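Local coordinates for protein NRPS (Penicillium fellutanum, PDB 6NKI) that belongs to a nonribosomal peptide synthetase and folds as a Rossmann-type, NADPH-binding domain of the male sterility protein family, at residues S267-F272 with V375-P380. Numbering follows the deposited sequence.
Sequences SDNWLF and VAPTDP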
loop_
_atom_site.group_PDB
_atom_site.type_symbol
_atom_site.label_atom_id
_atom_site.label_comp_id
_atom_site.label_asym_id
_atom_site.label_seq_id
_atom_site.Cartn_x
_atom_site.Cartn_y
_atom_site.Cartn_z
ATOM N N SER A 267 6.536 -22.647 7.712
ATOM C CA SER A 267 7.091 -21.295 7.653
ATOM C C SER A 267 7.363 -20.840 6.219
ATOM O O SER A 267 7.268 -19.642 5.917
ATOM C CB SER A 267 8.363 -21.215 8.492
ATOM O OG SER A 267 8.023 -21.184 9.860
ATOM N N ASP A 268 7.668 -21.768 5.319
ATOM C CA ASP A 268 7.948 -21.396 3.943
ATOM C C ASP A 268 6.688 -21.353 3.079
ATOM O O ASP A 268 6.776 -20.993 1.903
ATOM C CB ASP A 268 8.986 -22.360 3.352
ATOM C CG ASP A 268 9.778 -21.751 2.199
ATOM O OD1 ASP A 268 9.477 -20.607 1.789
ATOM O OD2 ASP A 268 10.737 -22.412 1.735
ATOM N N ASN A 269 5.520 -21.689 3.627
ATOM C CA ASN A 269 4.292 -21.559 2.859
ATOM C C ASN A 269 3.879 -20.102 2.734
ATOM O O ASN A 269 4.317 -19.222 3.481
ATOM C CB ASN A 269 3.109 -22.314 3.483
ATOM C CG ASN A 269 3.169 -23.807 3.267
ATOM O OD1 ASN A 269 3.834 -24.304 2.356
ATOM N ND2 ASN A 269 2.372 -24.526 4.036
ATOM N N TRP A 270 2.967 -19.867 1.797
ATOM C CA TRP A 270 2.482 -18.535 1.467
ATOM C C TRP A 270 1.054 -18.338 1.974
ATOM O O TRP A 270 0.203 -19.223 1.823
ATOM C CB TRP A 270 2.526 -18.298 -0.045
ATOM C CG TRP A 270 2.118 -16.931 -0.342
ATOM C CD1 TRP A 270 0.858 -16.495 -0.614
ATOM C CD2 TRP A 270 2.957 -15.791 -0.394
ATOM N NE1 TRP A 270 0.855 -15.146 -0.815
ATOM C CE2 TRP A 270 2.137 -14.688 -0.696
ATOM C CE3 TRP A 270 4.329 -15.589 -0.213
ATOM C CZ2 TRP A 270 2.644 -13.404 -0.829
ATOM C CZ3 TRP A 270 4.830 -14.307 -0.345
ATOM C CH2 TRP A 270 3.988 -13.235 -0.642
ATOM N N LEU A 271 0.801 -17.161 2.545
ATOM C CA LEU A 271 -0.483 -16.772 3.120
ATOM C C LEU A 271 -1.048 -15.579 2.340
ATOM O O LEU A 271 -0.418 -14.515 2.283
ATOM C CB LEU A 271 -0.318 -16.391 4.594
ATOM C CG LEU A 271 -1.555 -16.036 5.427
ATOM C CD1 LEU A 271 -2.342 -17.309 5.735
ATOM C CD2 LEU A 271 -1.231 -15.253 6.706
ATOM N N PHE A 272 -2.250 -15.739 1.779
ATOM C CA PHE A 272 -2.881 -14.668 1.004
ATOM C C PHE A 272 -3.651 -13.743 1.936
ATOM O O PHE A 272 -4.783 -14.039 2.322
ATOM C CB PHE A 272 -3.802 -15.230 -0.075
ATOM C CG PHE A 272 -3.081 -15.953 -1.188
ATOM C CD1 PHE A 272 -2.402 -15.235 -2.177
ATOM C CD2 PHE A 272 -3.122 -17.345 -1.274
ATOM C CE1 PHE A 272 -1.748 -15.886 -3.197
ATOM C CE2 PHE A 272 -2.471 -18.001 -2.306
ATOM C CZ PHE A 272 -1.776 -17.260 -3.265
ATOM N N VAL A 375 -0.510 -21.593 2.122
ATOM C CA VAL A 375 -0.461 -22.433 0.929
ATOM C C VAL A 375 0.989 -22.670 0.529
ATOM O O VAL A 375 1.837 -21.776 0.641
ATOM C CB VAL A 375 -1.247 -21.755 -0.232
ATOM C CG1 VAL A 375 -1.019 -22.450 -1.561
ATOM C CG2 VAL A 375 -2.739 -21.717 0.075
ATOM N N ALA A 376 1.267 -23.881 0.048
ATOM C CA ALA A 376 2.589 -24.186 -0.485
ATOM C C ALA A 376 2.915 -23.270 -1.662
ATOM O O ALA A 376 2.040 -22.973 -2.478
ATOM C CB ALA A 376 2.667 -25.643 -0.931
ATOM N N PRO A 377 4.164 -22.809 -1.786
ATOM C CA PRO A 377 4.512 -21.941 -2.922
ATOM C C PRO A 377 4.597 -22.691 -4.242
ATOM O O PRO A 377 4.758 -22.049 -5.288
ATOM C CB PRO A 377 5.872 -21.367 -2.518
ATOM C CG PRO A 377 6.480 -22.465 -1.690
ATOM C CD PRO A 377 5.332 -23.109 -0.940
ATOM N N THR A 378 4.501 -24.022 -4.223
ATOM C CA THR A 378 4.454 -24.840 -5.428
ATOM C C THR A 378 3.033 -25.226 -5.815
ATOM O O THR A 378 2.846 -26.004 -6.755
ATOM C CB THR A 378 5.288 -26.111 -5.241
ATOM O OG1 THR A 378 4.711 -26.913 -4.204
ATOM C CG2 THR A 378 6.722 -25.748 -4.868
ATOM N N ASP A 379 2.040 -24.701 -5.109
ATOM C CA ASP A 379 0.638 -25.031 -5.283
ATOM C C ASP A 379 0.069 -24.237 -6.463
ATOM O O ASP A 379 0.618 -23.201 -6.841
ATOM C CB ASP A 379 -0.093 -24.711 -3.980
ATOM C CG ASP A 379 -1.427 -25.410 -3.847
ATOM O OD1 ASP A 379 -1.438 -26.621 -3.546
ATOM O OD2 ASP A 379 -2.465 -24.741 -4.043
ATOM N N PRO A 380 -1.011 -24.722 -7.089
ATOM C CA PRO A 380 -1.527 -24.039 -8.293
ATOM C C PRO A 380 -1.915 -22.576 -8.111
ATOM O O PRO A 380 -1.924 -21.836 -9.104
ATOM C CB PRO A 380 -2.743 -24.896 -8.674
ATOM C CG PRO A 380 -2.393 -26.247 -8.189
ATOM C CD PRO A 380 -1.631 -26.046 -6.913
#
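Val375 CG2 meets the edge of the Phe272 ring near its plane, 4.4 Å from Phe272 CE2, a loose apolar touch. One face of that ring is taken by the indole of Trp270, whose CD1 lies over the ring centre, 3.6 Å above the plane; with CG anti to the backbone N (chi1 -176°), the indole leads away from 375-380. The Asn269 side chain lies against the loop backbone, its CB 3.2 Å from Val375 O and its OD1 3.1 Å from Ala376 CA; its ND2 is hydrogen-bonded to Glu266. Pro377 CD lies 3.8 Å from Asp268 O. The backbones of Trp270 and Val375 pair as a single antiparallel, hydrogen-bonded beta bridge, their CA atoms 4.9 Å apart. Trp270 N donates to Val375 O at 171°, an almost straight bond, and the return bond, Val375 N to Trp270 O, is more bent at 134°. Beyond Val375, a type I turn from Ala376 to Asp379, closed by Asp379 N to Ala376 O, bends the chain off. A one-bridge attachment thus fastens the loop between helices 363-369 and 389-410 to the start of strand 270-275, part of the small mixed sheet beside the Rossmann fold.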